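Local coordinates for HTH-type transcriptional regulator PrpR (Mycobacterium tuberculosis, PDB 6D2S), which regulates transcription of the genes for short-chain fatty acid catabolism, through the glyoxylate and methylcitrate cycles, in the tubercle bacillus, at residues 14-19 against 195-200; 183-188 against 263-268. All coordinates share one frame; numbering follows the deposited sequence.

Contact 1: residues 14-19 against 195-200. With NA (sodium ion), chain G.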
loop_
_atom_site.group_PDB
_atom_site.type_symbol
_atom_site.label_atom_id
_atom_site.label_comp_id
_atom_site.label_asym_id
_atom_site.label_seq_id
_atom_site.Cartn_x
_atom_site.Cartn_y
_atom_site.Cartn_z
ATOM N N ARG A 14 -13.143 7.104 -5.861
ATOM C CA ARG A 14 -12.733 6.119 -6.846
ATOM C C ARG A 14 -12.683 4.710 -6.258
ATOM O O ARG A 14 -12.077 3.819 -6.861
ATOM C CB ARG A 14 -11.388 6.534 -7.453
ATOM C CG ARG A 14 -11.532 7.750 -8.410
ATOM C CD ARG A 14 -10.266 8.619 -8.575
ATOM N NE ARG A 14 -10.587 9.799 -9.398
ATOM C CZ ARG A 14 -11.260 10.858 -8.949
ATOM N NH1 ARG A 14 -11.661 10.899 -7.682
ATOM N NH2 ARG A 14 -11.555 11.873 -9.756
ATOM N N ASN A 15 -13.323 4.496 -5.097
ATOM C CA ASN A 15 -13.355 3.185 -4.424
ATOM C C ASN A 15 -11.956 2.681 -4.073
ATOM O O ASN A 15 -11.718 1.469 -4.016
ATOM C CB ASN A 15 -14.076 2.144 -5.282
ATOM C CG ASN A 15 -15.508 2.536 -5.577
ATOM O OD1 ASN A 15 -16.283 2.820 -4.661
ATOM N ND2 ASN A 15 -15.862 2.568 -6.859
ATOM N N ASN A 16 -11.018 3.604 -3.850
ATOM C CA ASN A 16 -9.643 3.256 -3.488
ATOM C C ASN A 16 -8.986 2.360 -4.536
ATOM O O ASN A 16 -8.111 1.547 -4.216
ATOM C CB ASN A 16 -9.587 2.592 -2.109
ATOM C CG ASN A 16 -9.942 3.554 -0.979
ATOM O OD1 ASN A 16 -9.652 4.748 -1.048
ATOM N ND2 ASN A 16 -10.567 3.034 0.065
ATOM N N TYR A 17 -9.402 2.498 -5.793
ATOM C CA TYR A 17 -8.892 1.670 -6.880
ATOM C C TYR A 17 -8.774 2.552 -8.117
ATOM O O TYR A 17 -9.759 3.165 -8.532
ATOM C CB TYR A 17 -9.814 0.463 -7.142
ATOM C CG TYR A 17 -9.426 -0.264 -8.410
ATOM C CD1 TYR A 17 -8.339 -1.131 -8.424
ATOM C CD2 TYR A 17 -10.124 -0.059 -9.589
ATOM C CE1 TYR A 17 -7.959 -1.776 -9.586
ATOM C CE2 TYR A 17 -9.752 -0.692 -10.766
ATOM C CZ TYR A 17 -8.661 -1.550 -10.752
ATOM O OH TYR A 17 -8.276 -2.177 -11.907
ATOM N N ILE A 18 -7.575 2.634 -8.691
ATOM C CA ILE A 18 -7.280 3.532 -9.808
ATOM C C ILE A 18 -7.017 2.657 -11.028
ATOM O O ILE A 18 -5.892 2.194 -11.239
ATOM C CB ILE A 18 -6.080 4.437 -9.511
ATOM C CG1 ILE A 18 -6.197 5.084 -8.131
ATOM C CG2 ILE A 18 -5.894 5.486 -10.644
ATOM C CD1 ILE A 18 -7.424 6.020 -7.958
ATOM N N HIS A 19 -8.048 2.444 -11.853
ATOM C CA HIS A 19 -8.002 1.367 -12.841
ATOM C C HIS A 19 -6.859 1.541 -13.834
ATOM O O HIS A 19 -6.115 0.592 -14.115
ATOM C CB HIS A 19 -9.333 1.276 -13.589
ATOM C CG HIS A 19 -9.386 0.145 -14.567
ATOM N ND1 HIS A 19 -9.306 -1.176 -14.176
ATOM C CD2 HIS A 19 -9.482 0.136 -15.919
ATOM C CE1 HIS A 19 -9.374 -1.952 -15.245
ATOM N NE2 HIS A 19 -9.476 -1.183 -16.316
ATOM N N SER A 195 -5.149 7.542 10.068
ATOM C CA SER A 195 -5.590 7.622 8.683
ATOM C C SER A 195 -6.544 6.462 8.422
ATOM O O SER A 195 -6.185 5.299 8.634
ATOM C CB SER A 195 -4.401 7.578 7.723
ATOM O OG SER A 195 -4.837 7.501 6.376
ATOM N N LYS A 196 -7.758 6.782 7.978
ATOM C CA LYS A 196 -8.802 5.795 7.731
ATOM C C LYS A 196 -9.183 5.832 6.259
ATOM O O LYS A 196 -9.381 6.913 5.696
ATOM C CB LYS A 196 -10.033 6.065 8.603
ATOM C CG LYS A 196 -11.129 5.019 8.477
ATOM C CD LYS A 196 -12.411 5.471 9.160
ATOM C CE LYS A 196 -13.264 4.283 9.585
ATOM N NZ LYS A 196 -12.609 3.478 10.660
ATOM N N ARG A 197 -9.289 4.656 5.642
ATOM C CA ARG A 197 -9.669 4.542 4.240
ATOM C C ARG A 197 -10.783 3.514 4.109
ATOM O O ARG A 197 -10.645 2.383 4.580
ATOM C CB ARG A 197 -8.467 4.152 3.372
ATOM C CG ARG A 197 -7.401 5.236 3.275
ATOM C CD ARG A 197 -7.988 6.521 2.695
ATOM N NE ARG A 197 -6.996 7.580 2.506
ATOM C CZ ARG A 197 -6.275 7.742 1.400
ATOM N NH1 ARG A 197 -5.398 8.737 1.316
ATOM N NH2 ARG A 197 -6.428 6.907 0.381
ATOM N N GLN A 198 -11.886 3.910 3.483
ATOM C CA GLN A 198 -13.038 3.039 3.308
ATOM C C GLN A 198 -13.244 2.735 1.831
ATOM O O GLN A 198 -13.080 3.611 0.978
ATOM C CB GLN A 198 -14.303 3.678 3.881
ATOM C CG GLN A 198 -14.193 4.102 5.332
ATOM C CD GLN A 198 -15.250 5.119 5.708
ATOM O OE1 GLN A 198 -16.270 4.783 6.308
ATOM N NE2 GLN A 198 -15.011 6.375 5.352
ATOM N N SER A 199 -13.594 1.485 1.533
ATOM C CA SER A 199 -13.976 1.093 0.183
ATOM C C SER A 199 -15.486 1.117 -0.015
ATOM O O SER A 199 -15.975 1.761 -0.944
ATOM C CB SER A 199 -13.435 -0.302 -0.146
ATOM O OG SER A 199 -13.764 -1.231 0.871
ATOM N N ALA A 200 -16.238 0.438 0.856
ATOM C CA ALA A 200 -17.672 0.269 0.667
ATOM C C ALA A 200 -18.521 1.168 1.551
ATOM O O ALA A 200 -19.686 1.407 1.217
ATOM C CB ALA A 200 -18.069 -1.190 0.925
HETATM NA NA NA G . -17.109 3.110 -2.178
HETATM O O HOH W 1 -14.842 4.038 -1.603
HETATM O O HOH W 2 -18.266 1.022 -2.145
HETATM O O HOH W 3 -17.906 3.797 -0.337
#
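Asn16 pushes its carboxamide against the backbone of Gln198 in the 195-200 segment, while its neighbour Asn15 meets the same chain through a sodium ion. On the packed side the ND2 of Asn16, a buried residue, lies 2.7 Å from the carbonyl O of Gln198 and 4.1 Å from CB of Arg197. CG of Asn16 stands anti to its own carbonyl carbon (chi1 -68°), and the CB it hangs from already faces the strand. The Arg197 side chain crosses this amide obliquely, the guanidinium and amide planes turned 26° apart, but OD1 of Asn16 and NH2 of Arg197 stay 4.1 Å from each other, a loose approach. Phe11 of helix 3-13 packs on both side chains, which places this half of the contact against the helical part.

The other half is wet. OD1 of Asn15 binds the sodium at 2.6 Å and the carbonyl O of Ser199 binds it at 2.1 Å, and three waters supply the remaining ligands found. Protein oxygens from two distant parts of the chain thus meet at the cation, Asn15 OD1 and Ser199 O being 3.9 Å apart, as fits joint binding of one ion. Water 1 also donates a 3.2 Å hydrogen bond to O of Gln198, so that carbonyl is linked to the metal shell. Ser199 is further anchored through OG to the backbone O of Phe183.

Asn15 has positive phi (60°) and is the C-prime residue of a Schellman motif, with Asn16 N bonded to Phe11 O. The geometry is that of a Schellman helix end overlapping a type I' turn from Arg14 to Tyr17, whose exposed Asn15 shares a hydrated sodium site with the carbonyl of Ser199, in the segment that continues strand 194-198.

Contact 2: residues 183-188 against 263-268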
loop_
_atom_site.group_PDB
_atom_site.type_symbol
_atom_site.label_atom_id
_atom_site.label_comp_id
_atom_site.label_asym_id
_atom_site.label_seq_id
_atom_site.Cartn_x
_atom_site.Cartn_y
_atom_site.Cartn_z
ATOM N N PHE A 183 -12.335 -3.980 2.516
ATOM C CA PHE A 183 -11.741 -3.676 3.814
ATOM C C PHE A 183 -11.818 -2.186 4.124
ATOM O O PHE A 183 -11.785 -1.346 3.222
ATOM C CB PHE A 183 -10.265 -4.084 3.882
ATOM C CG PHE A 183 -10.022 -5.569 3.933
ATOM C CD1 PHE A 183 -10.313 -6.297 5.081
ATOM C CD2 PHE A 183 -9.449 -6.225 2.843
ATOM C CE1 PHE A 183 -10.061 -7.657 5.134
ATOM C CE2 PHE A 183 -9.184 -7.584 2.890
ATOM C CZ PHE A 183 -9.493 -8.302 4.035
ATOM N N ILE A 184 -11.920 -1.873 5.422
ATOM C CA ILE A 184 -11.530 -0.571 5.956
ATOM C C ILE A 184 -10.072 -0.663 6.369
ATOM O O ILE A 184 -9.697 -1.558 7.137
ATOM C CB ILE A 184 -12.398 -0.178 7.165
ATOM C CG1 ILE A 184 -13.877 -0.092 6.792
ATOM C CG2 ILE A 184 -11.877 1.121 7.790
ATOM C CD1 ILE A 184 -14.784 -0.049 8.006
ATOM N N PHE A 185 -9.247 0.254 5.873
ATOM C CA PHE A 185 -7.834 0.304 6.235
ATOM C C PHE A 185 -7.618 1.408 7.266
ATOM O O PHE A 185 -8.062 2.542 7.067
ATOM C CB PHE A 185 -6.980 0.539 4.988
ATOM C CG PHE A 185 -5.521 0.778 5.265
ATOM C CD1 PHE A 185 -5.048 2.057 5.537
ATOM C CD2 PHE A 185 -4.615 -0.265 5.221
ATOM C CE1 PHE A 185 -3.699 2.281 5.778
ATOM C CE2 PHE A 185 -3.259 -0.046 5.449
ATOM C CZ PHE A 185 -2.802 1.225 5.732
ATOM N N VAL A 186 -6.958 1.074 8.374
ATOM C CA VAL A 186 -6.705 2.032 9.445
ATOM C C VAL A 186 -5.232 1.983 9.814
ATOM O O VAL A 186 -4.682 0.905 10.068
ATOM C CB VAL A 186 -7.573 1.758 10.691
ATOM C CG1 VAL A 186 -7.167 2.700 11.833
ATOM C CG2 VAL A 186 -9.042 1.931 10.363
ATOM N N ARG A 187 -4.598 3.146 9.844
ATOM C CA ARG A 187 -3.238 3.294 10.333
ATOM C C ARG A 187 -3.223 4.360 11.418
ATOM O O ARG A 187 -3.877 5.398 11.285
ATOM C CB ARG A 187 -2.280 3.677 9.207
ATOM C CG ARG A 187 -0.853 3.863 9.677
ATOM C CD ARG A 187 0.061 4.257 8.540
ATOM N NE ARG A 187 -0.432 5.420 7.809
ATOM C CZ ARG A 187 -0.417 6.661 8.284
ATOM N NH1 ARG A 187 0.054 6.898 9.501
ATOM N NH2 ARG A 187 -0.876 7.661 7.548
ATOM N N THR A 188 -2.480 4.100 12.491
ATOM C CA THR A 188 -2.391 5.043 13.595
ATOM C C THR A 188 -0.987 5.002 14.173
ATOM O O THR A 188 -0.308 3.974 14.114
ATOM C CB THR A 188 -3.415 4.722 14.695
ATOM O OG1 THR A 188 -3.298 5.677 15.756
ATOM C CG2 THR A 188 -3.173 3.334 15.260
ATOM N N VAL A 263 -1.228 -0.838 12.147
ATOM C CA VAL A 263 -2.027 -0.873 10.932
ATOM C C VAL A 263 -3.023 -2.015 11.045
ATOM O O VAL A 263 -2.709 -3.072 11.599
ATOM C CB VAL A 263 -1.132 -1.024 9.685
ATOM C CG1 VAL A 263 -1.948 -1.460 8.482
ATOM C CG2 VAL A 263 -0.415 0.290 9.412
ATOM N N GLY A 264 -4.231 -1.794 10.544
ATOM C CA GLY A 264 -5.264 -2.801 10.655
ATOM C C GLY A 264 -6.197 -2.786 9.468
ATOM O O GLY A 264 -6.289 -1.802 8.725
ATOM N N LEU A 265 -6.885 -3.910 9.301
ATOM C CA LEU A 265 -7.941 -4.080 8.321
ATOM C C LEU A 265 -9.195 -4.552 9.033
ATOM O O LEU A 265 -9.128 -5.422 9.907
ATOM C CB LEU A 265 -7.562 -5.113 7.254
ATOM C CG LEU A 265 -6.414 -4.743 6.327
ATOM C CD1 LEU A 265 -6.072 -5.949 5.461
ATOM C CD2 LEU A 265 -6.821 -3.546 5.470
ATOM N N GLY A 266 -10.329 -4.007 8.636
ATOM C CA GLY A 266 -11.614 -4.488 9.120
ATOM C C GLY A 266 -12.531 -4.792 7.957
ATOM O O GLY A 266 -12.600 -4.034 6.991
ATOM N N CYS A 267 -13.228 -5.921 8.050
ATOM C CA CYS A 267 -14.210 -6.279 7.033
ATOM C C CYS A 267 -15.512 -6.677 7.705
ATOM O O CYS A 267 -15.538 -7.078 8.872
ATOM C CB CYS A 267 -13.728 -7.422 6.121
ATOM S SG CYS A 267 -13.493 -9.040 6.912
ATOM N N ASP A 268 -16.600 -6.554 6.948
ATOM C CA ASP A 268 -17.897 -6.952 7.479
ATOM C C ASP A 268 -17.809 -8.369 8.014
ATOM O O ASP A 268 -17.199 -9.252 7.405
ATOM C CB ASP A 268 -18.978 -6.880 6.402
ATOM C CG ASP A 268 -20.388 -6.867 6.988
ATOM O OD1 ASP A 268 -20.983 -5.771 7.095
ATOM O OD2 ASP A 268 -20.899 -7.950 7.346
#
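Ile184 and Val186 pair with Gly266 and Gly264 as the two hydrogen-bonded pairs of an antiparallel arrangement, inside the five-stranded sheet of the C-terminal, ScfR-family part of PrpR. The short strand axes run 4.5 Å apart at 157°. Each pair is closed by two bonds. Ile184 N donates to Gly266 O at 2.8 Å, and Gly266 N returns a bond to Ile184 O; Val186 N donates to Gly264 O at 170°, and Gly264 N to Val186 O at 2.8 Å. Thus all four amides and all four carbonyls of these residues are satisfied within the pairing. Val186 O and Ile184 O also receive CA-H contacts from Val263 and Leu265.

The intervening residues turn their backbone polar groups outward to the flanking strands: Phe185 and Arg187 bond to Arg197 and Ser195, Leu265 and Val263 to Val243 and Lys245. Both edges of the pair are therefore occupied.

Glycines leave the Ile184 and Val186 face without side chains from 264 and 266, and Trp242 of strand 239-247 packs on both residues. The opposite face holds Phe183, Phe185, Arg187, Val263, Leu265 and Cys267, with Leu170 and Cys167 of helix 163-170 against it. There CE2 of Phe185 touches CG1 of Val263 at 3.6 Å, and Arg187 lays CG against CG2 of Val263 before its chain bends at chi3 and its end leads away. Cys267 SG sits oblique to the Phe183 ring, while CD1 of Leu265 stands over the centre of that ring, 4.1 Å from its centroid and 3° off the normal.

From the N terminus, helix 3-13 ends in the 14-19 turn, which waits 175 residues for its partner. The chain first builds the helical part and the small mixed sheet, then enters the five-stranded sheet at 183-188. Strand 194-198 follows at the sheet's edge, and the 195-200 segment closes contact 1; only after strands 228-233 and 239-247 does 263-268 return beside 183-188 and close contact 2. The two loops cross, since their segments alternate along the chain. They meet where strand 194-198 borders strand 183-189, with Ser195 N and Arg197 N probably hydrogen-bonded to Arg187 O and Phe185 O. Contact 1 ties the helical part to the sheet edge, contact 2 joins interior strands.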